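Local atomic coordinates of 6-carboxyhexanoate--coa ligase (Bacillus subtilis, PDB entry 5FLG), a protein that belongs to the 6-carboxyhexanoate--CoA ligase family and binds phosphoaminophosphonic acid-adenylate ester, magnesium and pimelic acid. Residues L79-N84 with E174-A179; G203-K208 with Q213-M218; V11-S16 with L48-S53. One frame throughout, in Å; residues are numbered along the deposited sequence.

Interaction 1. Residues L79-N84 with E174-A179; sequences LPVHTN and EALALA. With ANP (phosphoaminophosphonic acid-adenylate ester), chain D.
The edge of the seven-stranded mixed sheet meets helix 170-184 here, where L79, in the loop just before outermost strand 81-84, and V81, the first residue of that strand, pack against L176 and A179. The side chains that meet are all apolar. L176 carries most of the contact by dividing its two methyls: CD2 lies 3.7 Å from CG2 of V81, while CD1 lies 4.1 Å from CB of L79. Its CG stands anti to the backbone N (chi1 -174°), which carries both methyls off the helix toward the strand. L79 reaches one helical turn further along, and its CD1 comes within 3.9 Å of the carbonyl O of A179 and 4.3 Å of the A179 CB. W160 of helix 154-164 touches both V81 and L176, and Y212 of the neighbouring strand 211-215 does the same, so the leucine is enclosed in a larger apolar cluster. The helix also borders the ligands: A175 touches the pimelic acid, and L178 meets the phosphoaminophosphonic acid-adenylate ester, its CD1 methyl lying 3.4 Å from adenine carbon C6 and 3.5 Å from the amino nitrogen N6.

Interaction 2. Residues G203-K208 with Q213-M218; sequences GYVAGK and QRITAM. With PML (pimelic acid), chain C.
With chi1 at 69°, the CG of Y204 sits between the backbone N and the carbonyl carbon, and a bend at chi3 (68°) turns the guanidinium of R214 to the pimelic acid. The two residues are a non-hydrogen-bonded pair of an antiparallel hairpin, on the same face of the sheet. The tyrosine ring leads away from R214, with CD2 4.1 Å from pimelic acid C2, while the ligand carboxylate meets the guanidinium at the edge, near its plane. R214 NE donates to O11 at 3.0 Å and NH2 to O12 at 3.2 Å, both nearly straight. The remaining nitrogen, NH1, is held by T83 OG1 of strand 81-84, while R228 bonds the Y204 hydroxyl. Strands 203-207 and 211-215 are joined by backbone pairs on either side: G203 with I215, whose N reaches G203 O at 2.9 Å, and V205 with Q213, whose N meets V205 O at 2.8 Å. Past the strand end, M218 turns back and its CG lies 3.7 Å from G203 N. Two N-H bonds to one carboxylate are consistent with a charge-assisted pairing, and the T83 bond to NH1 probably restrains the guanidinium's rotation.

Interaction 3. Residues V11-S16 with L48-S53; sequences VRMRAS and LEKGLS. With ANP (phosphoaminophosphonic acid-adenylate ester), chain D.
The side chains of M13 and K50 meet at a slant, the methionine methyl lying against the aliphatic part of the lysine chain. The M13 CG is anti to the backbone N (chi1 177°), which sends the side chain out from the strand, and bends at chi2 and chi3 then turn CE to the helix, 4.1 Å from K50 CG and equally far from K50 CD. The same methyl reaches 4.0 Å from G51 N; with no side chain at G51, it can approach the helix backbone itself. In the fold this is helix 40-52 lying on the antiparallel sheet of strands 26-36, 8-17 and 61-68, with M13 reaching from the central strand to the helix close to its end. L47 also touches M13, and S29 of strand 26-36 touches both M13 and K50. Beyond the methionine, K50 runs extended until a bend at chi4 (81°) brings its ammonium to the terminal phosphate of the phosphoaminophosphonic acid-adenylate ester, where NZ bonds O3G at 3.0 Å and, weakly, O1G at 3.4 Å. E174 forms a salt bridge with the same NZ. At the helix end, S53 OG donates to E49 O at 2.8 Å.

Interactions 1 and 2 share the mixed sheet, in which strands 81-84 and 211-215 are neighbours: H82 O and R214 N lie 2.8 Å apart, as do N84 N and R214 O, both probable hydrogen bonds. Interaction 2 is the more buried, joined by backbone bonds inside the sheet; interaction 1, at its edge, is partly buried and relies on methyl packing. Interaction 3 is also buried but belongs to a different sheet, its centre about 23 Å from that of interaction 1. A salt bridge from E174 to K50 nevertheless ties it to interaction 1, and both touch the phosphoaminophosphonic acid-adenylate ester; interaction 2 instead grips a carboxylate of pimelic acid, which A175 of interaction 1 also touches.

Interaction 1. Residues L79-N84 with E174-A179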
loop_
_atom_site.group_PDB
_atom_site.type_symbol
_atom_site.label_atom_id
_atom_site.label_comp_id
_atom_site.label_asym_id
_atom_site.label_seq_id
_atom_site.Cartn_x
_atom_site.Cartn_y
_atom_site.Cartn_z
ATOM N N LEU A 79 -28.223 -4.847 -9.724
ATOM C CA LEU A 79 -29.158 -4.396 -10.740
ATOM C C LEU A 79 -29.527 -5.547 -11.648
ATOM O O LEU A 79 -28.675 -6.351 -12.009
ATOM C CB LEU A 79 -28.535 -3.268 -11.566
ATOM C CG LEU A 79 -28.210 -1.976 -10.817
ATOM C CD1 LEU A 79 -27.321 -1.101 -11.680
ATOM C CD2 LEU A 79 -29.463 -1.216 -10.387
ATOM N N PRO A 80 -30.775 -5.538 -12.133
ATOM C CA PRO A 80 -31.162 -6.284 -13.339
ATOM C C PRO A 80 -30.331 -5.947 -14.568
ATOM O O PRO A 80 -29.994 -4.783 -14.799
ATOM C CB PRO A 80 -32.613 -5.894 -13.561
ATOM C CG PRO A 80 -32.808 -4.613 -12.804
ATOM C CD PRO A 80 -31.770 -4.525 -11.724
ATOM N N VAL A 81 -29.836 -6.990 -15.244
ATOM C CA VAL A 81 -28.964 -6.827 -16.374
ATOM C C VAL A 81 -29.686 -7.094 -17.694
ATOM O O VAL A 81 -30.487 -8.004 -17.802
ATOM C CB VAL A 81 -27.799 -7.810 -16.255
ATOM C CG1 VAL A 81 -26.984 -7.838 -17.527
ATOM C CG2 VAL A 81 -26.953 -7.426 -15.063
ATOM N N HIS A 82 -29.343 -6.327 -18.713
ATOM C CA HIS A 82 -29.755 -6.603 -20.082
ATOM C C HIS A 82 -28.560 -6.338 -21.019
ATOM O O HIS A 82 -27.795 -5.378 -20.827
ATOM C CB HIS A 82 -30.944 -5.710 -20.475
ATOM C CG HIS A 82 -31.435 -5.957 -21.870
ATOM N ND1 HIS A 82 -31.853 -7.198 -22.302
ATOM C CD2 HIS A 82 -31.449 -5.158 -22.962
ATOM C CE1 HIS A 82 -32.081 -7.161 -23.604
ATOM N NE2 HIS A 82 -31.860 -5.931 -24.026
ATOM N N THR A 83 -28.315 -7.281 -21.924
ATOM C CA THR A 83 -27.230 -7.161 -22.859
ATOM C C THR A 83 -27.745 -6.691 -24.205
ATOM O O THR A 83 -28.562 -7.340 -24.825
ATOM C CB THR A 83 -26.461 -8.492 -23.046
ATOM O OG1 THR A 83 -25.909 -8.902 -21.789
ATOM C CG2 THR A 83 -25.338 -8.290 -24.037
ATOM N N ASN A 84 -27.281 -5.523 -24.632
ATOM C CA ASN A 84 -27.628 -4.998 -25.933
ATOM C C ASN A 84 -26.506 -5.314 -26.879
ATOM O O ASN A 84 -25.430 -4.708 -26.799
ATOM C CB ASN A 84 -27.786 -3.481 -25.858
ATOM C CG ASN A 84 -28.830 -3.062 -24.845
ATOM O OD1 ASN A 84 -30.008 -3.115 -25.129
ATOM N ND2 ASN A 84 -28.396 -2.758 -23.626
ATOM N N GLU A 174 -16.923 -6.937 -11.015
ATOM C CA GLU A 174 -16.457 -5.669 -10.513
ATOM C C GLU A 174 -17.327 -4.515 -10.980
ATOM O O GLU A 174 -17.767 -3.720 -10.175
ATOM C CB GLU A 174 -14.982 -5.446 -10.876
ATOM C CG GLU A 174 -14.029 -6.331 -10.068
ATOM C CD GLU A 174 -12.651 -6.578 -10.734
ATOM O OE1 GLU A 174 -12.321 -5.990 -11.793
ATOM O OE2 GLU A 174 -11.878 -7.375 -10.183
ATOM N N ALA A 175 -17.671 -4.497 -12.260
ATOM C CA ALA A 175 -18.407 -3.403 -12.802
ATOM C C ALA A 175 -19.809 -3.383 -12.222
ATOM O O ALA A 175 -20.361 -2.311 -11.944
ATOM C CB ALA A 175 -18.471 -3.519 -14.300
ATOM N N LEU A 176 -20.444 -4.552 -12.175
ATOM C CA LEU A 176 -21.819 -4.623 -11.692
ATOM C C LEU A 176 -21.883 -4.313 -10.191
ATOM O O LEU A 176 -22.858 -3.703 -9.703
ATOM C CB LEU A 176 -22.466 -5.959 -12.059
ATOM C CG LEU A 176 -23.960 -6.160 -11.757
ATOM C CD1 LEU A 176 -24.845 -4.990 -12.219
ATOM C CD2 LEU A 176 -24.425 -7.456 -12.388
ATOM N N ALA A 177 -20.858 -4.706 -9.440
ATOM C CA ALA A 177 -20.827 -4.337 -8.028
ATOM C C ALA A 177 -20.752 -2.827 -7.871
ATOM O O ALA A 177 -21.475 -2.234 -7.020
ATOM C CB ALA A 177 -19.676 -4.978 -7.311
ATOM N N LEU A 178 -19.842 -2.215 -8.640
ATOM C CA LEU A 178 -19.715 -0.764 -8.638
ATOM C C LEU A 178 -21.013 -0.073 -9.024
ATOM O O LEU A 178 -21.459 0.854 -8.351
ATOM C CB LEU A 178 -18.583 -0.328 -9.576
ATOM C CG LEU A 178 -18.215 1.154 -9.513
ATOM C CD1 LEU A 178 -16.787 1.375 -10.000
ATOM C CD2 LEU A 178 -19.196 1.969 -10.345
ATOM N N ALA A 179 -21.550 -0.468 -10.178
ATOM C CA ALA A 179 -22.709 0.149 -10.701
ATOM C C ALA A 179 -23.886 0.019 -9.763
ATOM O O ALA A 179 -24.676 0.942 -9.671
ATOM C CB ALA A 179 -23.071 -0.363 -12.065
HETATM P PG ANP D . -8.536 -2.388 -14.115
HETATM O O1G ANP D . -7.316 -3.091 -13.588
HETATM O O2G ANP D . -8.595 -2.390 -15.618
HETATM O O3G ANP D . -9.840 -2.807 -13.517
HETATM P PB ANP D . -9.591 0.299 -13.413
HETATM O O1B ANP D . -10.552 -0.359 -12.489
HETATM O O2B ANP D . -8.921 1.591 -13.124
HETATM N N3B ANP D . -8.252 -0.769 -13.647
HETATM P PA ANP D . -11.589 -0.293 -15.397
HETATM O O1A ANP D . -11.486 -0.656 -16.806
HETATM O O2A ANP D . -12.078 -1.244 -14.343
HETATM O O3A ANP D . -10.241 0.425 -14.890
HETATM O "O5'" ANP D . -12.588 1.021 -15.397
HETATM C "C5'" ANP D . -12.615 1.896 -16.489
HETATM C "C4'" ANP D . -12.587 3.341 -15.984
HETATM O "O4'" ANP D . -13.677 3.533 -15.074
HETATM C "C3'" ANP D . -11.312 3.654 -15.216
HETATM O "O3'" ANP D . -10.313 4.207 -16.064
HETATM C "C2'" ANP D . -11.767 4.698 -14.238
HETATM O "O2'" ANP D . -11.838 5.956 -14.913
HETATM C "C1'" ANP D . -13.163 4.234 -13.935
HETATM N N9 ANP D . -13.132 3.409 -12.722
HETATM C C8 ANP D . -12.671 2.116 -12.582
HETATM N N7 ANP D . -12.892 1.679 -11.320
HETATM C C5 ANP D . -13.461 2.718 -10.637
HETATM C C6 ANP D . -13.917 2.985 -9.262
HETATM N N6 ANP D . -13.808 2.073 -8.292
HETATM N N1 ANP D . -14.465 4.187 -8.979
HETATM C C2 ANP D . -14.561 5.141 -9.912
HETATM N N3 ANP D . -14.239 4.975 -11.206
HETATM C C4 ANP D . -13.593 3.841 -11.570
#

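Interaction 2. Residues G203-K208 with Q213-M218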
loop_
_atom_site.group_PDB
_atom_site.type_symbol
_atom_site.label_atom_id
_atom_site.label_comp_id
_atom_site.label_asym_id
_atom_site.label_seq_id
_atom_site.Cartn_x
_atom_site.Cartn_y
_atom_site.Cartn_z
ATOM N N GLY A 203 -19.105 -1.880 -22.822
ATOM C CA GLY A 203 -19.346 -0.934 -21.743
ATOM C C GLY A 203 -20.789 -1.020 -21.300
ATOM O O GLY A 203 -21.457 -2.026 -21.544
ATOM N N TYR A 204 -21.292 0.035 -20.639
ATOM C CA TYR A 204 -22.641 -0.002 -20.146
ATOM C C TYR A 204 -23.139 1.386 -19.751
ATOM O O TYR A 204 -22.384 2.348 -19.695
ATOM C CB TYR A 204 -22.784 -0.927 -18.928
ATOM C CG TYR A 204 -22.094 -0.439 -17.640
ATOM C CD1 TYR A 204 -22.730 0.427 -16.773
ATOM C CD2 TYR A 204 -20.807 -0.868 -17.304
ATOM C CE1 TYR A 204 -22.132 0.860 -15.636
ATOM C CE2 TYR A 204 -20.239 -0.517 -16.101
ATOM C CZ TYR A 204 -20.884 0.426 -15.309
ATOM O OH TYR A 204 -20.348 0.822 -14.106
ATOM N N VAL A 205 -24.453 1.467 -19.666
ATOM C CA VAL A 205 -25.140 2.583 -19.003
ATOM C C VAL A 205 -26.003 1.934 -17.930
ATOM O O VAL A 205 -26.513 0.824 -18.117
ATOM C CB VAL A 205 -26.051 3.313 -20.008
ATOM C CG1 VAL A 205 -26.975 4.293 -19.290
ATOM C CG2 VAL A 205 -25.203 4.083 -20.988
ATOM N N ALA A 206 -26.009 2.529 -16.745
ATOM C CA ALA A 206 -26.758 1.993 -15.634
ATOM C C ALA A 206 -27.645 3.092 -15.060
ATOM O O ALA A 206 -27.251 4.258 -14.984
ATOM C CB ALA A 206 -25.833 1.492 -14.576
ATOM N N GLY A 207 -28.758 2.663 -14.485
ATOM C CA GLY A 207 -29.621 3.559 -13.733
ATOM C C GLY A 207 -30.713 2.797 -13.029
ATOM O O GLY A 207 -30.913 1.596 -13.262
ATOM N N LYS A 208 -31.476 3.524 -12.221
ATOM C CA LYS A 208 -32.354 2.911 -11.241
ATOM C C LYS A 208 -33.465 2.236 -11.980
ATOM O O LYS A 208 -33.824 1.115 -11.651
ATOM C CB LYS A 208 -32.929 3.964 -10.297
ATOM C CG LYS A 208 -32.021 4.365 -9.157
ATOM C CD LYS A 208 -32.620 5.570 -8.422
ATOM C CE LYS A 208 -31.768 6.002 -7.232
ATOM N NZ LYS A 208 -30.492 6.646 -7.620
ATOM N N GLN A 213 -27.387 -1.867 -18.332
ATOM C CA GLN A 213 -27.608 -2.084 -19.743
ATOM C C GLN A 213 -26.260 -2.213 -20.412
ATOM O O GLN A 213 -25.595 -1.217 -20.643
ATOM C CB GLN A 213 -28.385 -0.915 -20.344
ATOM C CG GLN A 213 -29.824 -0.813 -19.854
ATOM C CD GLN A 213 -30.754 -1.787 -20.555
ATOM O OE1 GLN A 213 -30.524 -2.195 -21.700
ATOM N NE2 GLN A 213 -31.800 -2.191 -19.858
ATOM N N ARG A 214 -25.800 -3.456 -20.618
ATOM C CA ARG A 214 -24.522 -3.666 -21.264
ATOM C C ARG A 214 -24.637 -3.340 -22.739
ATOM O O ARG A 214 -25.593 -3.720 -23.379
ATOM C CB ARG A 214 -24.096 -5.143 -21.110
ATOM C CG ARG A 214 -24.092 -5.604 -19.688
ATOM C CD ARG A 214 -23.748 -7.073 -19.557
ATOM N NE ARG A 214 -22.373 -7.319 -19.932
ATOM C CZ ARG A 214 -21.989 -8.233 -20.814
ATOM N NH1 ARG A 214 -22.882 -8.947 -21.467
ATOM N NH2 ARG A 214 -20.700 -8.413 -21.057
ATOM N N ILE A 215 -23.585 -2.761 -23.300
ATOM C CA ILE A 215 -23.533 -2.457 -24.692
ATOM C C ILE A 215 -22.231 -3.038 -25.277
ATOM O O ILE A 215 -21.128 -2.666 -24.870
ATOM C CB ILE A 215 -23.578 -0.936 -24.890
ATOM C CG1 ILE A 215 -24.872 -0.365 -24.271
ATOM C CG2 ILE A 215 -23.486 -0.610 -26.360
ATOM C CD1 ILE A 215 -24.966 1.147 -24.271
ATOM N N THR A 216 -22.354 -3.981 -26.208
ATOM C CA THR A 216 -21.231 -4.890 -26.478
ATOM C C THR A 216 -20.078 -4.276 -27.284
ATOM O O THR A 216 -18.962 -4.767 -27.222
ATOM C CB THR A 216 -21.672 -6.169 -27.189
ATOM O OG1 THR A 216 -22.297 -5.846 -28.445
ATOM C CG2 THR A 216 -22.588 -6.961 -26.312
ATOM N N ALA A 217 -20.310 -3.148 -27.925
ATOM C CA ALA A 217 -19.222 -2.391 -28.501
ATOM C C ALA A 217 -19.415 -0.917 -28.202
ATOM O O ALA A 217 -20.391 -0.314 -28.662
ATOM C CB ALA A 217 -19.174 -2.609 -30.011
ATOM N N MET A 218 -18.412 -0.300 -27.575
ATOM C CA MET A 218 -18.517 1.127 -27.188
ATOM C C MET A 218 -17.304 1.924 -27.672
ATOM O O MET A 218 -17.233 3.151 -27.514
ATOM C CB MET A 218 -18.647 1.255 -25.669
ATOM C CG MET A 218 -19.995 0.829 -25.120
ATOM S SD MET A 218 -21.274 2.055 -25.482
ATOM C CE MET A 218 -21.077 3.193 -24.123
HETATM C C1 PML C . -19.331 -5.559 -18.689
HETATM O O11 PML C . -20.541 -5.641 -18.296
HETATM O O12 PML C . -18.818 -6.485 -19.412
HETATM C C2 PML C . -18.679 -4.166 -18.617
HETATM C C3 PML C . -17.352 -4.049 -17.883
HETATM C C4 PML C . -16.429 -2.955 -18.447
HETATM C C5 PML C . -15.881 -1.987 -17.416
HETATM C C6 PML C . -14.373 -1.762 -17.491
HETATM C C7 PML C . -13.585 -3.058 -17.293
HETATM O O71 PML C . -13.734 -3.703 -16.228
HETATM O O72 PML C . -12.720 -3.386 -18.144
#

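Interaction 3. Residues V11-S16 with L48-S53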
loop_
_atom_site.group_PDB
_atom_site.type_symbol
_atom_site.label_atom_id
_atom_site.label_comp_id
_atom_site.label_asym_id
_atom_site.label_seq_id
_atom_site.Cartn_x
_atom_site.Cartn_y
_atom_site.Cartn_z
ATOM N N VAL A 11 -9.701 -3.551 0.946
ATOM C CA VAL A 11 -8.371 -3.833 0.367
ATOM C C VAL A 11 -8.307 -3.159 -0.971
ATOM O O VAL A 11 -9.153 -3.417 -1.841
ATOM C CB VAL A 11 -8.091 -5.343 0.177
ATOM C CG1 VAL A 11 -6.620 -5.556 -0.149
ATOM C CG2 VAL A 11 -8.424 -6.136 1.425
ATOM N N ARG A 12 -7.365 -2.223 -1.108
ATOM C CA ARG A 12 -7.274 -1.392 -2.292
ATOM C C ARG A 12 -5.894 -1.472 -2.913
ATOM O O ARG A 12 -4.896 -1.698 -2.212
ATOM C CB ARG A 12 -7.559 0.082 -1.940
ATOM C CG ARG A 12 -9.016 0.335 -1.591
ATOM C CD ARG A 12 -9.252 1.815 -1.292
ATOM N NE ARG A 12 -8.575 2.221 -0.065
ATOM C CZ ARG A 12 -8.335 3.484 0.278
ATOM N NH1 ARG A 12 -8.519 4.457 -0.599
ATOM N NH2 ARG A 12 -7.871 3.765 1.481
ATOM N N MET A 13 -5.859 -1.249 -4.221
ATOM C CA MET A 13 -4.643 -1.336 -4.989
ATOM C C MET A 13 -4.687 -0.264 -6.058
ATOM O O MET A 13 -5.673 -0.118 -6.751
ATOM C CB MET A 13 -4.500 -2.719 -5.667
ATOM C CG MET A 13 -3.268 -2.862 -6.572
ATOM S SD MET A 13 -3.510 -2.386 -8.314
ATOM C CE MET A 13 -4.684 -3.595 -8.869
ATOM N N ARG A 14 -3.529 0.302 -6.348
ATOM C CA ARG A 14 -3.370 0.994 -7.578
ATOM C C ARG A 14 -1.963 0.816 -8.125
ATOM O O ARG A 14 -1.000 0.579 -7.381
ATOM C CB ARG A 14 -3.673 2.471 -7.346
ATOM C CG ARG A 14 -2.764 3.094 -6.330
ATOM C CD ARG A 14 -3.361 4.426 -5.900
ATOM N NE ARG A 14 -2.437 5.247 -5.130
ATOM C CZ ARG A 14 -2.796 5.961 -4.066
ATOM N NH1 ARG A 14 -4.040 5.897 -3.585
ATOM N NH2 ARG A 14 -1.890 6.707 -3.448
ATOM N N ALA A 15 -1.851 0.983 -9.432
ATOM C CA ALA A 15 -0.596 0.722 -10.095
ATOM C C ALA A 15 -0.438 1.686 -11.246
ATOM O O ALA A 15 -1.406 2.016 -11.932
ATOM C CB ALA A 15 -0.532 -0.727 -10.598
ATOM N N SER A 16 0.809 2.049 -11.516
ATOM C CA SER A 16 1.111 2.966 -12.585
ATOM C C SER A 16 2.477 2.699 -13.187
ATOM O O SER A 16 3.257 1.941 -12.641
ATOM C CB SER A 16 1.050 4.404 -12.057
ATOM O OG SER A 16 1.927 4.556 -10.968
ATOM N N LEU A 48 -2.523 -8.016 -6.585
ATOM C CA LEU A 48 -1.158 -7.957 -7.112
ATOM C C LEU A 48 -1.168 -8.407 -8.558
ATOM O O LEU A 48 -0.693 -7.692 -9.440
ATOM C CB LEU A 48 -0.213 -8.818 -6.283
ATOM C CG LEU A 48 1.245 -8.870 -6.742
ATOM C CD1 LEU A 48 1.863 -7.488 -6.752
ATOM C CD2 LEU A 48 2.036 -9.800 -5.837
ATOM N N GLU A 49 -1.759 -9.565 -8.812
ATOM C CA GLU A 49 -1.701 -10.194 -10.130
ATOM C C GLU A 49 -2.466 -9.372 -11.171
ATOM O O GLU A 49 -2.081 -9.257 -12.337
ATOM C CB GLU A 49 -2.276 -11.614 -10.038
ATOM C CG GLU A 49 -2.578 -12.273 -11.372
ATOM C CD GLU A 49 -1.342 -12.451 -12.258
ATOM O OE1 GLU A 49 -0.310 -11.786 -12.016
ATOM O OE2 GLU A 49 -1.429 -13.214 -13.250
ATOM N N LYS A 50 -3.563 -8.778 -10.740
ATOM C CA LYS A 50 -4.342 -7.926 -11.608
ATOM C C LYS A 50 -3.520 -6.743 -12.066
ATOM O O LYS A 50 -3.499 -6.396 -13.244
ATOM C CB LYS A 50 -5.569 -7.483 -10.819
ATOM C CG LYS A 50 -6.335 -6.332 -11.371
ATOM C CD LYS A 50 -7.501 -6.109 -10.409
ATOM C CE LYS A 50 -8.302 -4.873 -10.762
ATOM N NZ LYS A 50 -9.220 -5.256 -11.855
ATOM N N GLY A 51 -2.746 -6.186 -11.168
ATOM C CA GLY A 51 -1.878 -5.081 -11.526
ATOM C C GLY A 51 -0.672 -5.485 -12.387
ATOM O O GLY A 51 -0.266 -4.726 -13.272
ATOM N N LEU A 52 -0.131 -6.688 -12.161
ATOM C CA LEU A 52 1.088 -7.132 -12.877
ATOM C C LEU A 52 0.830 -7.685 -14.284
ATOM O O LEU A 52 1.727 -7.730 -15.092
ATOM C CB LEU A 52 1.836 -8.198 -12.090
ATOM C CG LEU A 52 2.420 -7.768 -10.750
ATOM C CD1 LEU A 52 3.169 -8.921 -10.132
ATOM C CD2 LEU A 52 3.308 -6.546 -10.879
ATOM N N SER A 53 -0.388 -8.093 -14.592
ATOM C CA SER A 53 -0.631 -8.714 -15.874
ATOM C C SER A 53 -1.567 -7.838 -16.702
ATOM O O SER A 53 -2.415 -8.339 -17.412
ATOM C CB SER A 53 -1.276 -10.083 -15.648
ATOM O OG SER A 53 -2.523 -9.906 -14.996
HETATM P PG ANP D . -8.536 -2.388 -14.115
HETATM O O1G ANP D . -7.316 -3.091 -13.588
HETATM O O2G ANP D . -8.595 -2.390 -15.618
HETATM O O3G ANP D . -9.840 -2.807 -13.517
HETATM P PB ANP D . -9.591 0.299 -13.413
HETATM O O1B ANP D . -10.552 -0.359 -12.489
HETATM O O2B ANP D . -8.921 1.591 -13.124
HETATM N N3B ANP D . -8.252 -0.769 -13.647
HETATM P PA ANP D . -11.589 -0.293 -15.397
HETATM O O1A ANP D . -11.486 -0.656 -16.806
HETATM O O2A ANP D . -12.078 -1.244 -14.343
HETATM O O3A ANP D . -10.241 0.425 -14.890
HETATM O "O5'" ANP D . -12.588 1.021 -15.397
HETATM C "C5'" ANP D . -12.615 1.896 -16.489
HETATM C "C4'" ANP D . -12.587 3.341 -15.984
HETATM O "O4'" ANP D . -13.677 3.533 -15.074
HETATM C "C3'" ANP D . -11.312 3.654 -15.216
HETATM O "O3'" ANP D . -10.313 4.207 -16.064
HETATM C "C2'" ANP D . -11.767 4.698 -14.238
HETATM O "O2'" ANP D . -11.838 5.956 -14.913
HETATM C "C1'" ANP D . -13.163 4.234 -13.935
HETATM N N9 ANP D . -13.132 3.409 -12.722
HETATM C C8 ANP D . -12.671 2.116 -12.582
HETATM N N7 ANP D . -12.892 1.679 -11.320
HETATM C C5 ANP D . -13.461 2.718 -10.637
HETATM C C6 ANP D . -13.917 2.985 -9.262
HETATM N N6 ANP D . -13.808 2.073 -8.292
HETATM N N1 ANP D . -14.465 4.187 -8.979
HETATM C C2 ANP D . -14.561 5.141 -9.912
HETATM N N3 ANP D . -14.239 4.975 -11.206
HETATM C C4 ANP D . -13.593 3.841 -11.570
#